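Local coordinates for tryptophane-5-halogenase (Microbispora sp. ATCC PTA-5024, PDB 5UAO), which probably uses reduced flavin-adenine dinucleotide to chlorinate a tryptophan at the 5-position of its indole in the lanthipeptide NAI-107, at residues F107-R112 against L470-P475; A276-A281 against G409-P414. All coordinates share one frame; numbering follows the deposited sequence.

Interaction 1: residues F107-R112 against L470-P475; sequences FEWGSR and LGQEVP
Arg112 meets the C-terminal end of helix 461-471 by donating to two successive carbonyls, Leu470 O and Gly471 O. Arg112 NH2 donates to Leu470 O at 2.9 Å with an almost straight N-H...O angle of 178°, and Arg112 NE donates to Gly471 O, also at 2.9 Å but more bent, at 138°. Both oxygens lie at the edge of the guanidinium and in its plane, which fixes the rotation of the group; NH1 is left for Gly137 O. The chain, extended from CG to NE, is what carries the guanidinium this far. Leu470 O is shared: Glu473 N reaches it from the opposite face of the carbonyl plane.

Glu473 has positive phi, as the C-prime residue of a Schellman motif. From there its side chain extends toward 107-112 and passes over Arg112, with CG above one guanidinium face, 3.7 Å from Arg112 NE. The carboxylate is engaged by Ser111, whose OG donates to Glu473 OE1 at 2.6 Å. Glu473 OE2 stays 4.4 Å from Arg112 NH1 and well out of the guanidinium plane, so the charges are near but no N-H points at the oxygen.

Gln472 runs beside Trp109, its CG at the edge of the indole, 3.8 Å from Trp109 CD1; the indole NE1 bonds to His404 O. One water links Trp109 O, Arg112 N and Gly471 O.

The contact thus joins the loop leaving strand 104-108 to the end of helix 461-471, with helix 129-136 packing on Arg112 and Leu470 and strand 274-279 meeting Trp109.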
loop_
_atom_site.group_PDB
_atom_site.type_symbol
_atom_site.label_atom_id
_atom_site.label_comp_id
_atom_site.label_asym_id
_atom_site.label_seq_id
_atom_site.Cartn_x
_atom_site.Cartn_y
_atom_site.Cartn_z
ATOM N N PHE A 107 -9.246 21.959 -16.213
ATOM C CA PHE A 107 -8.340 21.541 -17.273
ATOM C C PHE A 107 -8.852 21.955 -18.667
ATOM O O PHE A 107 -9.816 21.351 -19.174
ATOM C CB PHE A 107 -8.191 20.017 -17.219
ATOM C CG PHE A 107 -7.185 19.510 -16.237
ATOM C CD1 PHE A 107 -5.836 19.607 -16.519
ATOM C CD2 PHE A 107 -7.579 18.913 -15.031
ATOM C CE1 PHE A 107 -4.877 19.175 -15.628
ATOM C CE2 PHE A 107 -6.628 18.454 -14.150
ATOM C CZ PHE A 107 -5.272 18.604 -14.429
ATOM N N GLU A 108 -8.237 22.986 -19.273
ATOM C CA GLU A 108 -8.521 23.319 -20.676
ATOM C C GLU A 108 -7.504 22.481 -21.475
ATOM O O GLU A 108 -6.381 22.880 -21.767
ATOM C CB GLU A 108 -8.368 24.778 -21.068
ATOM C CG GLU A 108 -8.932 25.762 -20.121
ATOM C CD GLU A 108 -8.850 27.149 -20.773
ATOM O OE1 GLU A 108 -8.187 28.078 -20.186
ATOM O OE2 GLU A 108 -9.333 27.248 -21.952
ATOM N N TRP A 109 -7.941 21.282 -21.768
ATOM C CA TRP A 109 -7.048 20.189 -21.993
ATOM C C TRP A 109 -7.804 19.066 -22.693
ATOM O O TRP A 109 -8.961 18.806 -22.372
ATOM C CB TRP A 109 -6.614 19.677 -20.608
ATOM C CG TRP A 109 -5.283 18.943 -20.520
ATOM C CD1 TRP A 109 -5.041 17.596 -20.742
ATOM C CD2 TRP A 109 -4.023 19.497 -20.071
ATOM N NE1 TRP A 109 -3.699 17.315 -20.506
ATOM C CE2 TRP A 109 -3.062 18.459 -20.100
ATOM C CE3 TRP A 109 -3.611 20.768 -19.710
ATOM C CZ2 TRP A 109 -1.747 18.674 -19.745
ATOM C CZ3 TRP A 109 -2.311 20.973 -19.325
ATOM C CH2 TRP A 109 -1.377 19.954 -19.364
ATOM N N GLY A 110 -7.104 18.332 -23.560
ATOM C CA GLY A 110 -7.737 17.310 -24.332
ATOM C C GLY A 110 -8.631 17.854 -25.438
ATOM O O GLY A 110 -8.640 19.080 -25.726
ATOM N N SER A 111 -9.342 16.957 -26.086
ATOM C CA SER A 111 -10.070 17.319 -27.289
ATOM C C SER A 111 -11.465 17.823 -27.056
ATOM O O SER A 111 -12.054 18.365 -27.996
ATOM C CB SER A 111 -10.023 16.201 -28.319
ATOM O OG SER A 111 -10.672 15.042 -27.829
ATOM N N ARG A 112 -11.980 17.774 -25.827
ATOM C CA ARG A 112 -13.286 18.410 -25.560
ATOM C C ARG A 112 -13.174 19.920 -25.583
ATOM O O ARG A 112 -12.339 20.507 -24.837
ATOM C CB ARG A 112 -13.822 17.994 -24.180
ATOM C CG ARG A 112 -13.989 16.494 -23.987
ATOM C CD ARG A 112 -13.993 16.200 -22.497
ATOM N NE ARG A 112 -14.030 14.794 -22.105
ATOM C CZ ARG A 112 -15.104 14.063 -22.212
ATOM N NH1 ARG A 112 -16.210 14.575 -22.734
ATOM N NH2 ARG A 112 -15.073 12.832 -21.811
ATOM N N LEU A 470 -10.431 9.829 -18.624
ATOM C CA LEU A 470 -11.769 10.007 -19.211
ATOM C C LEU A 470 -11.935 11.448 -19.683
ATOM O O LEU A 470 -12.569 11.733 -20.719
ATOM C CB LEU A 470 -12.839 9.656 -18.147
ATOM C CG LEU A 470 -12.931 8.179 -17.764
ATOM C CD1 LEU A 470 -13.703 8.148 -16.489
ATOM C CD2 LEU A 470 -13.582 7.344 -18.846
ATOM N N GLY A 471 -11.354 12.383 -18.940
ATOM C CA GLY A 471 -11.377 13.802 -19.406
ATOM C C GLY A 471 -10.750 14.003 -20.741
ATOM O O GLY A 471 -11.191 14.833 -21.561
ATOM N N GLN A 472 -9.678 13.275 -20.963
ATOM C CA GLN A 472 -8.925 13.317 -22.216
ATOM C C GLN A 472 -9.406 12.315 -23.291
ATOM O O GLN A 472 -8.756 12.195 -24.353
ATOM C CB GLN A 472 -7.429 13.075 -21.902
ATOM C CG GLN A 472 -6.716 14.240 -21.257
ATOM C CD GLN A 472 -5.278 13.852 -20.881
ATOM O OE1 GLN A 472 -5.018 12.969 -20.038
ATOM N NE2 GLN A 472 -4.374 14.458 -21.516
ATOM N N GLU A 473 -10.558 11.663 -23.048
ATOM C CA GLU A 473 -11.254 10.757 -24.028
ATOM C C GLU A 473 -10.336 9.677 -24.516
ATOM O O GLU A 473 -10.287 9.377 -25.685
ATOM C CB GLU A 473 -11.801 11.522 -25.229
ATOM C CG GLU A 473 -12.776 12.623 -24.855
ATOM C CD GLU A 473 -13.421 13.275 -26.062
ATOM O OE1 GLU A 473 -12.778 14.156 -26.683
ATOM O OE2 GLU A 473 -14.556 12.893 -26.401
ATOM N N VAL A 474 -9.598 9.096 -23.600
ATOM C CA VAL A 474 -8.740 7.930 -23.874
ATOM C C VAL A 474 -9.676 6.701 -24.073
ATOM O O VAL A 474 -10.517 6.430 -23.212
ATOM C CB VAL A 474 -7.793 7.707 -22.683
ATOM C CG1 VAL A 474 -7.169 6.343 -22.724
ATOM C CG2 VAL A 474 -6.723 8.814 -22.680
ATOM N N PRO A 475 -9.553 5.992 -25.205
ATOM C CA PRO A 475 -10.536 4.942 -25.524
ATOM C C PRO A 475 -10.574 3.856 -24.463
ATOM O O PRO A 475 -9.513 3.423 -23.983
ATOM C CB PRO A 475 -10.016 4.345 -26.842
ATOM C CG PRO A 475 -9.065 5.331 -27.390
ATOM C CD PRO A 475 -8.485 6.073 -26.211
HETATM O O HOH W 1 -10.881 16.991 -23.088
HETATM O O HOH W 2 -7.501 14.330 -25.810
HETATM O O HOH W 3 -14.466 15.931 -28.175
#

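Interaction 2: residues A276-A281 against G409-P414; sequences ATTMNA and GRLDTP
Thr278 and Arg410 are 7.3 Å apart at their CA atoms, and the backbones close to 6.0 Å between the CA atoms of Asn280 and Thr413. The approach therefore tightens from the strand toward the turn that follows it, where the two backbones are joined through a side chain: Thr413 OG1 donates to Asn280 O at 2.7 Å. The hydroxyl lies in the carbonyl plane, on a lone pair, with a C=O...O angle of 141°. Having OG1 between the backbone N and the carbonyl carbon (chi1 64°) leaves CG2 directed at Asn280, 3.6 Å from Asn280 OD1, the two side chains crossing at about a right angle. Thr413 is also the N-cap of helix 414-422, so one hydroxyl serves both the helix start and the turn. A valine in its place would probably leave Asn280 O without this donor and the first turn of the helix without its side-chain cap.

Leu411 fills the middle. Its CD1 lies 3.7 Å from Thr278 CG2, the side chains sliding past each other in opposite directions, and 3.4 Å from Met279 O. Beyond Leu411, the CD of Arg410 passes Thr278 OG1 at 3.8 Å, a van der Waals contact; the hydroxyl itself is hydrogen-bonded to Glu108 O and Asn408 ND2. A water accepts weakly from Arg410 NE and donates to Thr278 O, while the guanidinium ends on Arg112 O, Gly110 O and Pro113 O.

Strand 274-279 is thereby tied to the loop between helices 383-406 and 414-422; Trp416 of the latter packs on Thr278 and Leu411 and donates through NE1 to Met279 O, and helix 306-316 meets Met279.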
loop_
_atom_site.group_PDB
_atom_site.type_symbol
_atom_site.label_atom_id
_atom_site.label_comp_id
_atom_site.label_asym_id
_atom_site.label_seq_id
_atom_site.Cartn_x
_atom_site.Cartn_y
_atom_site.Cartn_z
ATOM N N ALA A 276 -5.540 24.970 -15.613
ATOM C CA ALA A 276 -4.416 24.459 -16.397
ATOM C C ALA A 276 -4.842 24.493 -17.844
ATOM O O ALA A 276 -5.784 23.774 -18.240
ATOM C CB ALA A 276 -4.112 23.035 -15.996
ATOM N N THR A 277 -4.156 25.347 -18.617
ATOM C CA THR A 277 -4.542 25.641 -19.999
ATOM C C THR A 277 -3.465 25.140 -20.953
ATOM O O THR A 277 -2.299 25.548 -20.831
ATOM C CB THR A 277 -4.704 27.188 -20.139
ATOM O OG1 THR A 277 -5.763 27.661 -19.277
ATOM C CG2 THR A 277 -5.033 27.621 -21.485
ATOM N N THR A 278 -3.854 24.382 -21.950
ATOM C CA THR A 278 -2.886 23.853 -22.920
ATOM C C THR A 278 -2.383 25.039 -23.780
ATOM O O THR A 278 -3.182 25.884 -24.169
ATOM C CB THR A 278 -3.530 22.827 -23.800
ATOM O OG1 THR A 278 -4.003 21.711 -23.037
ATOM C CG2 THR A 278 -2.531 22.215 -24.827
ATOM N N MET A 279 -1.067 25.069 -24.048
ATOM C CA MET A 279 -0.390 26.116 -24.752
ATOM C C MET A 279 0.424 25.409 -25.865
ATOM O O MET A 279 0.421 24.176 -25.960
ATOM C CB MET A 279 0.560 26.888 -23.823
ATOM C CG MET A 279 -0.097 27.599 -22.609
ATOM S SD MET A 279 -1.107 28.986 -23.172
ATOM C CE MET A 279 0.151 30.237 -23.274
ATOM N N ASN A 280 1.035 26.185 -26.735
ATOM C CA ASN A 280 1.659 25.576 -27.934
ATOM C C ASN A 280 2.848 24.681 -27.609
ATOM O O ASN A 280 3.112 23.699 -28.310
ATOM C CB ASN A 280 2.078 26.667 -28.929
ATOM C CG ASN A 280 0.872 27.384 -29.576
ATOM O OD1 ASN A 280 -0.195 26.827 -29.668
ATOM N ND2 ASN A 280 1.085 28.616 -30.054
ATOM N N ALA A 281 3.579 25.049 -26.571
ATOM C CA ALA A 281 4.789 24.310 -26.172
ATOM C C ALA A 281 4.785 23.974 -24.678
ATOM O O ALA A 281 5.865 23.932 -24.044
ATOM C CB ALA A 281 5.974 25.175 -26.506
ATOM N N GLY A 409 -4.881 15.486 -26.624
ATOM C CA GLY A 409 -5.194 15.746 -28.029
ATOM C C GLY A 409 -5.669 17.124 -28.432
ATOM O O GLY A 409 -6.274 17.262 -29.496
ATOM N N ARG A 410 -5.455 18.163 -27.614
ATOM C CA ARG A 410 -6.054 19.459 -27.866
ATOM C C ARG A 410 -5.397 20.172 -29.049
ATOM O O ARG A 410 -6.117 20.783 -29.827
ATOM C CB ARG A 410 -5.948 20.380 -26.637
ATOM C CG ARG A 410 -6.809 21.637 -26.679
ATOM C CD ARG A 410 -7.061 22.157 -25.288
ATOM N NE ARG A 410 -8.164 23.123 -25.192
ATOM C CZ ARG A 410 -9.439 22.823 -24.958
ATOM N NH1 ARG A 410 -9.842 21.589 -24.710
ATOM N NH2 ARG A 410 -10.333 23.780 -24.894
ATOM N N LEU A 411 -4.046 20.192 -29.131
ATOM C CA LEU A 411 -3.352 21.055 -30.102
ATOM C C LEU A 411 -2.485 20.244 -31.070
ATOM O O LEU A 411 -2.019 19.170 -30.721
ATOM C CB LEU A 411 -2.512 22.128 -29.402
ATOM C CG LEU A 411 -3.274 23.127 -28.539
ATOM C CD1 LEU A 411 -2.282 24.182 -28.005
ATOM C CD2 LEU A 411 -4.413 23.783 -29.279
ATOM N N ASP A 412 -2.296 20.743 -32.282
ATOM C CA ASP A 412 -1.482 20.006 -33.302
ATOM C C ASP A 412 -0.067 20.609 -33.555
ATOM O O ASP A 412 0.500 20.507 -34.645
ATOM C CB ASP A 412 -2.293 19.817 -34.611
ATOM C CG ASP A 412 -3.395 18.706 -34.496
ATOM O OD1 ASP A 412 -3.367 17.866 -33.557
ATOM O OD2 ASP A 412 -4.313 18.658 -35.353
ATOM N N THR A 413 0.546 21.115 -32.515
ATOM C CA THR A 413 1.847 21.781 -32.591
ATOM C C THR A 413 2.962 20.723 -32.474
ATOM O O THR A 413 2.721 19.623 -32.003
ATOM C CB THR A 413 2.017 22.796 -31.441
ATOM O OG1 THR A 413 2.003 22.081 -30.191
ATOM C CG2 THR A 413 0.916 23.891 -31.469
ATOM N N PRO A 414 4.189 21.060 -32.910
ATOM C CA PRO A 414 5.264 20.046 -32.871
ATOM C C PRO A 414 5.522 19.573 -31.420
ATOM O O PRO A 414 5.688 18.371 -31.210
ATOM C CB PRO A 414 6.476 20.764 -33.491
ATOM C CG PRO A 414 5.911 21.912 -34.285
ATOM C CD PRO A 414 4.637 22.321 -33.534
HETATM O O HOH W 4 -6.055 25.410 -24.656
#

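The two contacts have centres 12 Å apart and share one mixed sheet, in which strands 104-108 and 274-279 are parallel neighbours. Along the chain the order is 107-112, 276-281, 409-414, 470-475, so interaction 2 falls wholly between the halves of interaction 1. They touch directly: Glu108 OE1 probably hydrogen-bonds Thr277 OG1 at 2.6 Å, and Arg410 NH1 probably does so with Arg112 O at 2.7 Å. Ends of adjacent strands are thus joined to the loop between helices 383-406 and 414-422 and to the end of helix 461-471. Trp109 and Met279 have side chains about 13 Å from the FAD, so neither contact lines the flavin directly through them.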